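Local coordinates for protein methyl-accepting/DNA response regulator (Bacillus cereus, PDB 3D6W) that probably binds DNA through the C-terminal LytTR domain described here, as the output part of a phosphorelay response regulator, at residues 65-70 against 85-90; 21-26 against 89-94. One frame throughout, in Å; residues are numbered along the deposited sequence.

After strands 4-8 and 13-17, the chain lays down residues 21-26, the central strand of the five-stranded antiparallel sheet. It then runs through that sheet and the helix 46-52 before returning as residues 65-70, the neighbouring strand. Contact 1 closes a short loop: only 14 residues, including strand 72-76, separate 65-70 from 85-90. Contact 2 closes a long one, bringing 89-94 back to 21-26 across 62 residues; the larger loop spans the smaller, and both end on the same hairpin. The two share Asn89 and Gly90 in this hairpin between strands 83-87 and 92-95. Together they press the three-stranded sheet against two adjacent strands of the five-stranded sheet, joining the two larger sheets of the LytTR domain.

Contact 1: residues 65-70 against 85-90; sequences FIVNVN and LSMDNG
The carboxamide of Asn68 has the backbone N of Asn70 above its carbonyl plane, 41° out of it, at 3.0 Å from Asn68 OD1. This closes an Asx turn where strand 65-68 leaves the five-stranded sheet of the LytTR fold. Asn70 ND2 adds a weak bond to the same oxygen, while Asn68 ND2 donates to the carbonyl of Val21 on the adjoining strand. Asparagine suits this buried spot because one flat group both accepts and donates.

Between this sheet and the three-stranded one the contact is apolar, with strand axes 10.1 Å apart and inclined at 56°. Val67 sends its CB toward the partner strand. Its CG1 takes the crowded position between backbone N and carbonyl carbon (chi1 75°), which puts CG2 anti to the nitrogen. Leu85 meets Val67 tip to tip, CD1 lying 3.8 Å from Val67 CG1. Branched aliphatic chains fill such a seam compactly, and Ile72 and Ile75 of strand 72-76 also touch Leu85.

At the end of the strand, Met87 to Gly90 form a type I turn. Asp88, at its second position, belongs to a Mg(2+) site seen for this protein together with Ile72; in this model no ion is bound to this chain, although a magnesium ion lies about 4 Å from the side chain of Asp88. Val69 and Asn70 pack on Val4 of a second subunit.

The selenomethionine Met87 supplies the flexible piece. Bent at both chi2 and chi3, it crosses Val67 obliquely and sets its methyl CE 3.6 Å from Val67 CG2.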
loop_
_atom_site.group_PDB
_atom_site.type_symbol
_atom_site.label_atom_id
_atom_site.label_comp_id
_atom_site.label_asym_id
_atom_site.label_seq_id
_atom_site.Cartn_x
_atom_site.Cartn_y
_atom_site.Cartn_z
ATOM N N PHE A 65 14.051 12.061 20.515
ATOM C CA PHE A 65 12.884 11.377 19.917
ATOM C C PHE A 65 12.781 11.498 18.428
ATOM O O PHE A 65 12.948 12.595 17.863
ATOM C CB PHE A 65 11.573 11.938 20.471
ATOM C CG PHE A 65 11.362 11.636 21.917
ATOM C CD1 PHE A 65 11.826 12.508 22.895
ATOM C CD2 PHE A 65 10.714 10.461 22.307
ATOM C CE1 PHE A 65 11.656 12.192 24.294
ATOM C CE2 PHE A 65 10.527 10.153 23.653
ATOM C CZ PHE A 65 10.999 11.029 24.650
ATOM N N ILE A 66 12.476 10.363 17.792
ATOM C CA ILE A 66 11.908 10.349 16.454
ATOM C C ILE A 66 10.452 9.815 16.551
ATOM O O ILE A 66 10.195 8.775 17.151
ATOM C CB ILE A 66 12.717 9.496 15.452
ATOM C CG1 ILE A 66 14.135 10.057 15.255
ATOM C CG2 ILE A 66 11.922 9.360 14.094
ATOM C CD1 ILE A 66 15.017 9.161 14.506
ATOM N N VAL A 67 9.504 10.560 15.981
ATOM C CA VAL A 67 8.099 10.158 16.002
ATOM C C VAL A 67 7.608 9.689 14.605
ATOM O O VAL A 67 8.064 10.192 13.526
ATOM C CB VAL A 67 7.199 11.301 16.612
ATOM C CG1 VAL A 67 6.992 12.456 15.637
ATOM C CG2 VAL A 67 5.821 10.746 17.097
ATOM N N ASN A 68 6.697 8.726 14.613
ATOM C CA ASN A 68 5.933 8.347 13.401
ATOM C C ASN A 68 4.648 9.157 13.379
ATOM O O ASN A 68 3.779 8.946 14.205
ATOM C CB ASN A 68 5.595 6.841 13.444
ATOM C CG ASN A 68 5.046 6.310 12.138
ATOM O OD1 ASN A 68 4.539 7.044 11.342
ATOM N ND2 ASN A 68 5.115 5.002 11.955
ATOM N N VAL A 69 4.517 10.054 12.407
ATOM C CA VAL A 69 3.353 10.944 12.318
ATOM C C VAL A 69 2.063 10.149 12.125
ATOM O O VAL A 69 0.970 10.673 12.393
ATOM C CB VAL A 69 3.507 12.041 11.200
ATOM C CG1 VAL A 69 4.907 12.752 11.310
ATOM C CG2 VAL A 69 3.329 11.458 9.831
ATOM N N ASN A 70 2.164 8.884 11.697
ATOM C CA ASN A 70 0.966 8.076 11.520
ATOM C C ASN A 70 0.393 7.511 12.789
ATOM O O ASN A 70 -0.727 6.999 12.789
ATOM C CB ASN A 70 1.225 6.976 10.497
ATOM C CG ASN A 70 1.459 7.557 9.111
ATOM O OD1 ASN A 70 0.559 8.194 8.529
ATOM N ND2 ASN A 70 2.680 7.406 8.605
ATOM N N LEU A 85 2.821 15.852 21.804
ATOM C CA LEU A 85 2.133 14.956 20.884
ATOM C C LEU A 85 1.385 13.925 21.688
ATOM O O LEU A 85 1.933 13.209 22.494
ATOM C CB LEU A 85 3.127 14.261 19.932
ATOM C CG LEU A 85 4.162 15.170 19.251
ATOM C CD1 LEU A 85 5.071 14.395 18.291
ATOM C CD2 LEU A 85 3.466 16.352 18.588
ATOM N N SER A 86 0.101 13.853 21.435
ATOM C CA SER A 86 -0.753 12.798 21.937
ATOM C C SER A 86 -0.690 11.646 20.956
ATOM O O SER A 86 -1.095 11.809 19.804
ATOM C CB SER A 86 -2.199 13.340 22.001
ATOM O OG SER A 86 -3.055 12.535 22.802
HETATM N N MSE A 87 -0.186 10.493 21.399
HETATM C CA MSE A 87 -0.100 9.334 20.555
HETATM C C MSE A 87 -1.406 8.521 20.610
HETATM O O MSE A 87 -2.196 8.704 21.535
HETATM C CB MSE A 87 1.107 8.473 20.912
HETATM C CG MSE A 87 2.417 9.212 20.987
HETATM SE SE MSE A 87 2.945 10.169 19.392
HETATM C CE MSE A 87 3.208 8.657 18.287
ATOM N N ASP A 88 -1.613 7.653 19.613
ATOM C CA ASP A 88 -2.792 6.863 19.503
ATOM C C ASP A 88 -2.983 5.888 20.667
ATOM O O ASP A 88 -4.105 5.613 21.045
ATOM C CB ASP A 88 -2.741 6.013 18.212
ATOM C CG ASP A 88 -3.234 6.751 16.989
ATOM O OD1 ASP A 88 -3.879 7.808 17.131
ATOM O OD2 ASP A 88 -2.981 6.253 15.871
ATOM N N ASN A 89 -1.911 5.301 21.185
ATOM C CA ASN A 89 -1.996 4.405 22.339
ATOM C C ASN A 89 -2.059 5.119 23.733
ATOM O O ASN A 89 -1.909 4.489 24.736
ATOM C CB ASN A 89 -0.792 3.481 22.318
ATOM C CG ASN A 89 0.489 4.179 22.739
ATOM O OD1 ASN A 89 0.553 5.405 22.839
ATOM N ND2 ASN A 89 1.507 3.410 22.983
ATOM N N GLY A 90 -2.218 6.434 23.778
ATOM C CA GLY A 90 -2.279 7.206 25.019
ATOM C C GLY A 90 -0.966 7.813 25.484
ATOM O O GLY A 90 -0.943 8.525 26.510
#

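Contact 2: residues 21-26 against 89-94; sequences VMYLEA and NGERVP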
loop_
_atom_site.group_PDB
_atom_site.type_symbol
_atom_site.label_atom_id
_atom_site.label_comp_id
_atom_site.label_asym_id
_atom_site.label_seq_id
_atom_site.Cartn_x
_atom_site.Cartn_y
_atom_site.Cartn_z
ATOM N N VAL A 21 6.011 0.979 14.090
ATOM C CA VAL A 21 6.855 1.805 14.985
ATOM C C VAL A 21 6.153 3.143 15.269
ATOM O O VAL A 21 5.827 3.886 14.317
ATOM C CB VAL A 21 8.267 2.044 14.377
ATOM C CG1 VAL A 21 9.184 2.857 15.354
ATOM C CG2 VAL A 21 8.885 0.682 13.972
HETATM N N MSE A 22 5.920 3.421 16.546
HETATM C CA MSE A 22 5.234 4.617 16.990
HETATM C C MSE A 22 6.204 5.796 17.189
HETATM O O MSE A 22 5.924 6.917 16.790
HETATM C CB MSE A 22 4.491 4.326 18.310
HETATM C CG MSE A 22 3.493 3.224 18.212
HETATM SE SE MSE A 22 2.453 2.826 19.799
HETATM C CE MSE A 22 4.013 2.455 20.894
ATOM N N TYR A 23 7.320 5.504 17.843
ATOM C CA TYR A 23 8.392 6.453 18.108
ATOM C C TYR A 23 9.704 5.729 18.510
ATOM O O TYR A 23 9.740 4.507 18.752
ATOM C CB TYR A 23 7.970 7.523 19.152
ATOM C CG TYR A 23 7.766 7.007 20.567
ATOM C CD1 TYR A 23 6.522 6.588 21.004
ATOM C CD2 TYR A 23 8.833 6.969 21.471
ATOM C CE1 TYR A 23 6.350 6.131 22.266
ATOM C CE2 TYR A 23 8.683 6.503 22.724
ATOM C CZ TYR A 23 7.436 6.067 23.132
ATOM O OH TYR A 23 7.282 5.588 24.429
ATOM N N LEU A 24 10.798 6.471 18.460
ATOM C CA LEU A 24 12.096 5.968 18.884
ATOM C C LEU A 24 12.565 6.954 19.921
ATOM O O LEU A 24 12.293 8.158 19.802
ATOM C CB LEU A 24 13.123 5.855 17.727
ATOM C CG LEU A 24 12.908 4.851 16.593
ATOM C CD1 LEU A 24 11.947 5.372 15.498
ATOM C CD2 LEU A 24 14.187 4.531 15.946
ATOM N N GLU A 25 13.227 6.449 20.958
ATOM C CA GLU A 25 13.715 7.303 22.035
ATOM C C GLU A 25 15.171 7.016 22.391
ATOM O O GLU A 25 15.525 5.854 22.669
ATOM C CB GLU A 25 12.862 7.155 23.293
ATOM C CG GLU A 25 13.403 8.004 24.464
ATOM C CD GLU A 25 12.540 7.956 25.692
ATOM O OE1 GLU A 25 12.684 8.875 26.558
ATOM O OE2 GLU A 25 11.722 7.015 25.758
ATOM N N ALA A 26 15.991 8.079 22.392
ATOM C CA ALA A 26 17.348 8.028 22.962
ATOM C C ALA A 26 17.242 8.231 24.479
ATOM O O ALA A 26 16.748 9.242 24.988
ATOM C CB ALA A 26 18.254 9.069 22.342
ATOM N N ASN A 89 -1.911 5.301 21.185
ATOM C CA ASN A 89 -1.996 4.405 22.339
ATOM C C ASN A 89 -2.059 5.119 23.733
ATOM O O ASN A 89 -1.909 4.489 24.736
ATOM C CB ASN A 89 -0.792 3.481 22.318
ATOM C CG ASN A 89 0.489 4.179 22.739
ATOM O OD1 ASN A 89 0.553 5.405 22.839
ATOM N ND2 ASN A 89 1.507 3.410 22.983
ATOM N N GLY A 90 -2.218 6.434 23.778
ATOM C CA GLY A 90 -2.279 7.206 25.019
ATOM C C GLY A 90 -0.966 7.813 25.484
ATOM O O GLY A 90 -0.943 8.525 26.510
ATOM N N GLU A 91 0.149 7.514 24.803
ATOM C CA GLU A 91 1.437 8.046 25.292
ATOM C C GLU A 91 1.563 9.484 24.851
ATOM O O GLU A 91 0.735 9.954 24.076
ATOM C CB GLU A 91 2.635 7.254 24.822
ATOM C CG GLU A 91 2.591 5.797 25.226
ATOM C CD GLU A 91 3.885 5.100 24.860
ATOM O OE1 GLU A 91 3.833 4.125 24.116
ATOM O OE2 GLU A 91 4.971 5.543 25.301
ATOM N N ARG A 92 2.559 10.193 25.371
ATOM C CA ARG A 92 2.853 11.536 24.870
ATOM C C ARG A 92 4.318 11.651 24.542
ATOM O O ARG A 92 5.151 10.948 25.100
ATOM C CB ARG A 92 2.396 12.666 25.823
ATOM C CG ARG A 92 3.118 12.698 27.187
ATOM C CD ARG A 92 2.543 13.742 28.144
ATOM N NE ARG A 92 1.129 13.474 28.379
ATOM C CZ ARG A 92 0.645 12.592 29.258
ATOM N NH1 ARG A 92 1.444 11.882 30.038
ATOM N NH2 ARG A 92 -0.661 12.442 29.373
ATOM N N VAL A 93 4.615 12.544 23.616
ATOM C CA VAL A 93 5.984 12.769 23.158
ATOM C C VAL A 93 6.173 14.258 23.022
ATOM O O VAL A 93 5.311 14.931 22.450
ATOM C CB VAL A 93 6.243 12.061 21.793
ATOM C CG1 VAL A 93 7.632 12.413 21.265
ATOM C CG2 VAL A 93 6.040 10.515 21.921
ATOM N N PRO A 94 7.280 14.802 23.564
ATOM C CA PRO A 94 7.529 16.210 23.378
ATOM C C PRO A 94 8.199 16.625 22.053
ATOM O O PRO A 94 9.084 15.964 21.549
ATOM C CB PRO A 94 8.441 16.542 24.557
ATOM C CG PRO A 94 9.187 15.312 24.822
ATOM C CD PRO A 94 8.326 14.166 24.386
#
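Strand 21-26 carries a classic beta bulge, in which Met22 and Tyr23 both face Asn34 of the neighbouring strand. Because of it, two consecutive residues direct their side chains toward 89-94. The partner begins as the end of a tight turn: Gly90 adopts a positive phi (95°), where a side chain would jam against the preceding carbonyl oxygen. The chain then straightens into strand 92-95. The two backbones belong to separate sheets that face each other, with Tyr23 CA and Val93 CA 8.4 Å apart.

Asn89 ties the turn to the residue that follows it. Its OD1 accepts from Glu91 N at 2.9 Å, an Asx turn, and its ND2 gives a straight bond of 2.7 Å to Glu91 OE1, nearly in the amide plane and on the anti lone pair. Glu91 is thus fixed at both its backbone and its carboxylate. Extended beyond CG, it crosses Tyr23 at about a right angle and offers OE2, through its syn lone pair, to Tyr23 OH. That hydrogen bond is very short, 2.5 Å, and the ring and carboxylate planes stand 74° apart.

Val93 CG2 sits over one face of the tyrosine ring, displaced toward its rim, 4.3 Å from the centroid, in a CH-pi contact; Phe65 also touches both residues. The long, polarisable chain of Met22, a selenomethionine here, crosses Asn89 obliquely with SE 3.4 Å from Asn89 ND2.

Both carboxylate oxygens of Glu91 therefore accept a hydrogen bond, a setting that would favour the charged form, although the nearby Glu25 carboxylate would partly oppose this. The two donors would stabilise the negative charge, and Asn89 ND2, by holding OE1, orients the carboxylate whose OE2 bonds to Tyr23 OH.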